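Local coordinates for chitin oligosaccahride binding protein NagB1 (Paenibacillus sp. FPU-7, PDB 7EHP) that binds chitin oligosaccharides such as N,N'-diacetylchitobiose, probably as the extracellular solute-binding component of a bacterial sugar uptake system, at residues A[222-225]-A[226-229]; A[311-314]-A[315-318]; A[388-391]-A[392-396]. All coordinates share one frame; numbering follows the deposited sequence.

Contact 1. Residues A[222-225]-A[226-229]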
# COMPACT_ATOMS: atom_id res chain seq x y z
N GLY A 222 16.90 -12.11 -0.44
CA GLY A 222 17.88 -11.34 -1.17
C GLY A 222 17.34 -10.36 -2.19
O GLY A 222 18.13 -9.62 -2.78
N GLN A 223 16.03 -10.30 -2.42
CA GLN A 223 15.47 -9.57 -3.54
C GLN A 223 14.68 -8.35 -3.07
O GLN A 223 13.81 -8.46 -2.20
CB GLN A 223 14.57 -10.48 -4.37
CG GLN A 223 15.33 -11.59 -5.06
CD GLN A 223 14.49 -12.83 -5.20
OE1 GLN A 223 13.30 -12.76 -5.54
NE2 GLN A 223 15.09 -13.98 -4.88
N LYS A 224 14.97 -7.20 -3.69
CA LYS A 224 14.22 -5.97 -3.49
C LYS A 224 12.80 -6.12 -4.04
O LYS A 224 12.53 -6.94 -4.91
CB LYS A 224 14.92 -4.79 -4.18
CG LYS A 224 15.22 -4.99 -5.69
CD LYS A 224 16.13 -3.88 -6.31
CE LYS A 224 16.89 -4.34 -7.59
NZ LYS A 224 18.22 -5.01 -7.33
N TYR A 225 11.90 -5.26 -3.53
CA TYR A 225 10.49 -5.28 -3.91
C TYR A 225 10.24 -5.47 -5.41
O TYR A 225 9.47 -6.35 -5.81
CB TYR A 225 9.84 -3.99 -3.42
CG TYR A 225 8.38 -3.81 -3.81
CD1 TYR A 225 7.47 -4.87 -3.73
CD2 TYR A 225 7.90 -2.56 -4.21
CE1 TYR A 225 6.11 -4.68 -4.05
CE2 TYR A 225 6.56 -2.36 -4.54
CZ TYR A 225 5.67 -3.42 -4.45
OH TYR A 225 4.35 -3.20 -4.78
N ALA A 226 10.90 -4.67 -6.25
CA ALA A 226 10.64 -4.73 -7.69
C ALA A 226 10.87 -6.11 -8.29
O ALA A 226 10.31 -6.42 -9.34
CB ALA A 226 11.53 -3.73 -8.44
N GLU A 227 11.71 -6.94 -7.67
CA GLU A 227 12.04 -8.23 -8.25
C GLU A 227 10.85 -9.19 -8.26
O GLU A 227 10.73 -10.02 -9.17
CB GLU A 227 13.23 -8.84 -7.49
CG GLU A 227 14.49 -8.00 -7.72
CD GLU A 227 15.77 -8.63 -7.22
OE1 GLU A 227 16.21 -9.64 -7.80
OE2 GLU A 227 16.35 -8.09 -6.25
N GLN A 228 9.94 -9.08 -7.29
CA GLN A 228 8.74 -9.90 -7.38
C GLN A 228 7.88 -9.49 -8.56
O GLN A 228 7.25 -10.34 -9.21
CB GLN A 228 7.97 -9.84 -6.06
CG GLN A 228 7.06 -8.65 -5.83
CD GLN A 228 6.07 -8.93 -4.70
OE1 GLN A 228 6.40 -9.65 -3.75
NE2 GLN A 228 4.87 -8.36 -4.79
N GLN A 229 7.89 -8.20 -8.90
CA GLN A 229 7.14 -7.74 -10.06
C GLN A 229 7.82 -8.16 -11.35
O GLN A 229 7.14 -8.49 -12.33
CB GLN A 229 6.96 -6.22 -9.97
CG GLN A 229 6.10 -5.83 -8.76
CD GLN A 229 6.00 -4.33 -8.52
OE1 GLN A 229 6.66 -3.53 -9.19
NE2 GLN A 229 5.16 -3.94 -7.57
O HOH W 1 18.78 -8.82 -5.70

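Contact 2. Residues A[311-314]-A[315-318]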
# COMPACT_ATOMS: atom_id res chain seq x y z
N GLU A 311 -9.04 15.46 -14.05
CA GLU A 311 -8.04 15.29 -15.10
C GLU A 311 -6.88 14.41 -14.62
O GLU A 311 -6.48 13.47 -15.30
CB GLU A 311 -7.51 16.65 -15.56
CG GLU A 311 -6.23 16.52 -16.39
CD GLU A 311 -5.52 17.84 -16.65
OE1 GLU A 311 -5.90 18.87 -16.06
OE2 GLU A 311 -4.57 17.84 -17.46
N MET A 312 -6.33 14.72 -13.45
CA MET A 312 -5.15 13.96 -13.06
C MET A 312 -5.53 12.58 -12.53
O MET A 312 -4.82 11.60 -12.78
CB MET A 312 -4.34 14.75 -12.04
CG MET A 312 -3.63 15.98 -12.63
SD MET A 312 -2.44 15.52 -13.90
CE MET A 312 -2.17 17.07 -14.79
N GLN A 313 -6.66 12.49 -11.82
CA GLN A 313 -7.17 11.19 -11.36
C GLN A 313 -7.40 10.25 -12.53
O GLN A 313 -7.03 9.06 -12.47
CB GLN A 313 -8.46 11.39 -10.57
CG GLN A 313 -8.25 12.03 -9.22
CD GLN A 313 -7.76 11.04 -8.18
OE1 GLN A 313 -8.54 10.25 -7.64
NE2 GLN A 313 -6.46 11.08 -7.88
N LYS A 314 -8.03 10.74 -13.60
CA LYS A 314 -8.24 9.89 -14.78
C LYS A 314 -6.92 9.54 -15.46
O LYS A 314 -6.73 8.40 -15.91
CB LYS A 314 -9.15 10.59 -15.79
CG LYS A 314 -10.64 10.48 -15.50
CD LYS A 314 -11.44 11.28 -16.53
CE LYS A 314 -12.88 10.84 -16.60
NZ LYS A 314 -13.72 11.88 -17.24
N ARG A 315 -6.00 10.51 -15.54
CA ARG A 315 -4.73 10.29 -16.22
C ARG A 315 -3.97 9.13 -15.57
O ARG A 315 -3.50 8.21 -16.25
CB ARG A 315 -3.91 11.57 -16.20
CG ARG A 315 -2.48 11.40 -16.71
CD ARG A 315 -1.82 12.74 -17.01
NE ARG A 315 -0.38 12.58 -17.27
CZ ARG A 315 0.47 13.60 -17.40
NH1 ARG A 315 0.03 14.85 -17.32
NH2 ARG A 315 1.76 13.36 -17.63
N GLN A 316 -3.83 9.16 -14.24
CA GLN A 316 -3.05 8.12 -13.58
C GLN A 316 -3.78 6.79 -13.62
O GLN A 316 -3.13 5.73 -13.59
CB GLN A 316 -2.75 8.53 -12.14
CG GLN A 316 -3.99 8.63 -11.27
CD GLN A 316 -3.66 8.86 -9.82
OE1 GLN A 316 -2.59 9.37 -9.49
NE2 GLN A 316 -4.59 8.48 -8.93
N LEU A 317 -5.11 6.81 -13.74
CA LEU A 317 -5.84 5.56 -13.92
C LEU A 317 -5.56 4.97 -15.30
O LEU A 317 -5.24 3.79 -15.43
CB LEU A 317 -7.34 5.80 -13.74
CG LEU A 317 -8.21 4.60 -14.10
CD1 LEU A 317 -7.89 3.43 -13.16
CD2 LEU A 317 -9.70 4.93 -14.04
N LYS A 318 -5.67 5.81 -16.34
CA LYS A 318 -5.49 5.37 -17.72
C LYS A 318 -4.04 4.99 -17.99
O LYS A 318 -3.77 3.98 -18.64
CB LYS A 318 -5.94 6.50 -18.65
CG LYS A 318 -5.91 6.20 -20.15
CD LYS A 318 -6.05 7.51 -20.94
CE LYS A 318 -6.22 7.30 -22.43
NZ LYS A 318 -6.34 8.62 -23.14
O HOH W 2 -2.61 16.03 -18.09
O HOH W 3 -6.64 7.54 -10.04

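Contact 3. Residues A[388-391]-A[392-396]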
# COMPACT_ATOMS: atom_id res chain seq x y z
N LYS A 388 5.01 -8.44 23.10
CA LYS A 388 5.75 -7.61 24.05
C LYS A 388 5.91 -6.19 23.52
O LYS A 388 5.68 -5.22 24.24
CB LYS A 388 7.12 -8.23 24.37
CG LYS A 388 7.00 -9.45 25.27
CD LYS A 388 8.34 -10.02 25.71
CE LYS A 388 8.14 -11.32 26.49
NZ LYS A 388 7.45 -11.11 27.80
N VAL A 389 6.29 -6.06 22.24
CA VAL A 389 6.45 -4.73 21.67
C VAL A 389 5.11 -4.02 21.62
O VAL A 389 5.02 -2.81 21.86
CB VAL A 389 7.11 -4.82 20.28
CG1 VAL A 389 7.08 -3.47 19.57
CG2 VAL A 389 8.52 -5.30 20.43
N GLN A 390 4.04 -4.77 21.34
CA GLN A 390 2.70 -4.18 21.32
C GLN A 390 2.32 -3.62 22.69
O GLN A 390 1.75 -2.53 22.78
CB GLN A 390 1.69 -5.24 20.87
CG GLN A 390 0.31 -4.68 20.60
CD GLN A 390 0.32 -3.67 19.50
OE1 GLN A 390 0.48 -4.03 18.34
NE2 GLN A 390 0.16 -2.40 19.85
N GLU A 391 2.64 -4.35 23.76
CA GLU A 391 2.36 -3.85 25.11
C GLU A 391 3.14 -2.57 25.38
O GLU A 391 2.59 -1.61 25.96
CB GLU A 391 2.72 -4.88 26.19
CG GLU A 391 2.39 -6.34 25.94
CD GLU A 391 1.01 -6.72 26.39
OE1 GLU A 391 0.70 -7.94 26.45
OE2 GLU A 391 0.22 -5.79 26.65
N ASP A 392 4.43 -2.56 25.02
CA ASP A 392 5.27 -1.38 25.23
C ASP A 392 4.76 -0.18 24.45
O ASP A 392 4.70 0.94 24.97
CB ASP A 392 6.72 -1.68 24.83
CG ASP A 392 7.43 -2.59 25.80
OD1 ASP A 392 6.78 -3.15 26.70
OD2 ASP A 392 8.67 -2.73 25.67
N ALA A 393 4.41 -0.39 23.17
CA ALA A 393 3.89 0.69 22.34
C ALA A 393 2.61 1.26 22.94
O ALA A 393 2.45 2.48 23.02
CB ALA A 393 3.64 0.18 20.92
N ASN A 394 1.69 0.39 23.37
CA ASN A 394 0.44 0.84 23.97
C ASN A 394 0.68 1.69 25.21
O ASN A 394 -0.00 2.70 25.43
CB ASN A 394 -0.45 -0.36 24.32
CG ASN A 394 -1.01 -1.02 23.10
OD1 ASN A 394 -0.82 -0.54 21.98
ND2 ASN A 394 -1.71 -2.12 23.30
N ARG A 395 1.65 1.28 26.04
CA ARG A 395 2.00 2.07 27.22
C ARG A 395 2.61 3.41 26.83
O ARG A 395 2.34 4.43 27.48
CB ARG A 395 2.96 1.26 28.09
CG ARG A 395 3.41 1.93 29.38
CD ARG A 395 3.92 0.86 30.37
NE ARG A 395 4.49 -0.31 29.69
CZ ARG A 395 3.93 -1.53 29.65
NH1 ARG A 395 2.76 -1.76 30.24
NH2 ARG A 395 4.55 -2.51 28.99
N ASP A 396 3.42 3.45 25.76
CA ASP A 396 4.12 4.66 25.37
C ASP A 396 3.21 5.68 24.68
O ASP A 396 3.63 6.83 24.48
CB ASP A 396 5.30 4.30 24.45
CG ASP A 396 6.41 3.52 25.17
OD1 ASP A 396 6.26 3.17 26.36
OD2 ASP A 396 7.45 3.25 24.54

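Contact 1. Residues A[222-225]-A[226-229]
Glu-227 folds back on Gln-223 and Lys-224 in a local contact at the start of helix 225-233, where the loop after helix 198-213 turns into the helix beside the sugar site. Its OE2 accepts a hydrogen bond from Lys-224 N at 3.0 Å, approached from above the carboxylate plane. In return Glu-227 N donates to Lys-224 O over 2.9 Å. The side chain thus reaches back to an amide three residues earlier, as in the glutamate half of a capping box, although here a main-chain carbonyl supplies the return acceptor. Having CG beside its own backbone N (chi1 -67°) and an extended chain beyond lets Glu-227 reach that amide. Lys-224 crosses it at about a right angle, with its aliphatic CG 3.3 Å from OE2 and its NZ in a long salt bridge to the same oxygen. Gln-223 covers the carboxylate from another direction, its CG 3.5 Å from OE1, while a water ties Gly-222 O to OE2. With an alanine here in place of the glutamate, the Lys-224 amide would probably lose its acceptor and the lysine its counter-charge, leaving the turn freer to move. In this bilobal solute-binding fold Tyr-225, the residue after Lys-224, lies by the pocket, its side chain about 4 Å from a bound N-acetylglucosamine. Gln-229 brings its amide over one ring face, with NE2 3.2 Å from Tyr-225 CZ and the amide plane turned 61° from the ring. Gln-228 NE2 instead comes to the ring edge, 4.0 Å from Tyr-225 CE1. Asp-242 bonds both Tyr-225 OH and Gln-229 NE2, Trp-245 also bonds the hydroxyl, and Trp-166 meets the ring edge-to-face.

Contact 2. Residues A[311-314]-A[315-318]
Lys-318 N donates to Lys-314 O at 2.8 Å, and Gln-316 N donates to Met-312 O at 3.0 Å with a nearly straight N-H...O angle of 168°. Arg-315 to Glu-311 and Leu-317 to Gln-313 repeat the same i to i+4 pattern, the mark of an alpha-helix. Two waters bridge residues about one turn apart, the first between side chains, the second from a main-chain carbonyl to a side chain. One water donates to Glu-311 OE2 (2.7 Å) and accepts from Arg-315 NH1, joining opposite charges whose own atoms stay 5.5 Å apart from OE2 to NH1. A second water links Gln-313 O to Gln-316 NE2. The extended Arg-315 chain, its CG anti to the backbone N (chi1 172°), runs alongside Met-312, whose CE comes within 4.0 Å of NH1. Gln-313 and Gln-316 also lie side by side, amide planes 50° apart. Their NE2 atoms do not bond each other, since both are donors, but converge on one acceptor, the carbonyl of Thr-115. Gln-316 CG meanwhile packs 3.3 Å from Gln-313 O. Charged neighbours continue outward: Arg-27 pairs with Glu-311, and Asp-23 and Glu-319 with Arg-315. Helix 310-320 thereby lies on helix 15-31, through Met-312, Arg-315 and Gln-316 touching Met-20, while its buried glutamines bind it to strand 109-125 at Thr-115.

Contact 3. Residues A[388-391]-A[392-396]
Gln-390 and Asn-394 meet one turn apart on helix 379-396, the last helix of the chain, in a regular alpha-helical i to i+4 contact near its C-terminal end. Main-chain hydrogen bonds set the spacing: Ala-393 N to Val-389 O is the shortest of the four across the segments at 2.8 Å, and Asp-392, Asn-394 and Arg-395 repeat it with carbonyls of Lys-388, Gln-390 and Glu-391. Among the side chains, Gln-390 NE2 donates to Asn-394 OD1 at 3.0 Å. The oxygen lies near the amide plane of Gln-390, but the donor sits 42° above the carbonyl plane of Asn-394, off its lone pairs, and the N-H...O angle of 138° makes the bond bent. A turn at chi2 (61°) brings the Gln-390 amide back toward its neighbour. Gln-358 serves both amides, Trp-195 donates to Gln-390 OE1, and Asn-394 ND2 bonds Phe-188 O, so this polar pair is tied to helix 184-190 and its surroundings. In the nonpolar packing Val-389, Gln-390 and Ala-393 rest on Val-361 of helix 359-373. Charges occupy another side: Arg-395 NH2 forms a 3.3 Å salt bridge with Asp-392 OD1, met on the anti side of the carboxylate. The guanidinium also lies with one face over Glu-391 O, whose nearest guanidinium atom is Arg-395 NH2 at 3.7 Å.

Overall arrangement
From the N terminus the three contacts follow in series, none nesting in or crossing another, and each closes only a turn of its own backbone. Contact 1 turns the loop after helix 198-213 into helix 225-233 and ties that helix start to strand 237-243, helix 165-180 and the sugar pocket. Contact 2, on helix 310-320, joins helix 15-31 to strand 109-125; its centre lies about 27 Å from that of contact 1. Contact 3 fastens the last helix, 379-396, to helices 359-373 and 184-190. Contacts 2 and 3 stand on opposite sides of the chain's centre, their own centres about 41 Å apart.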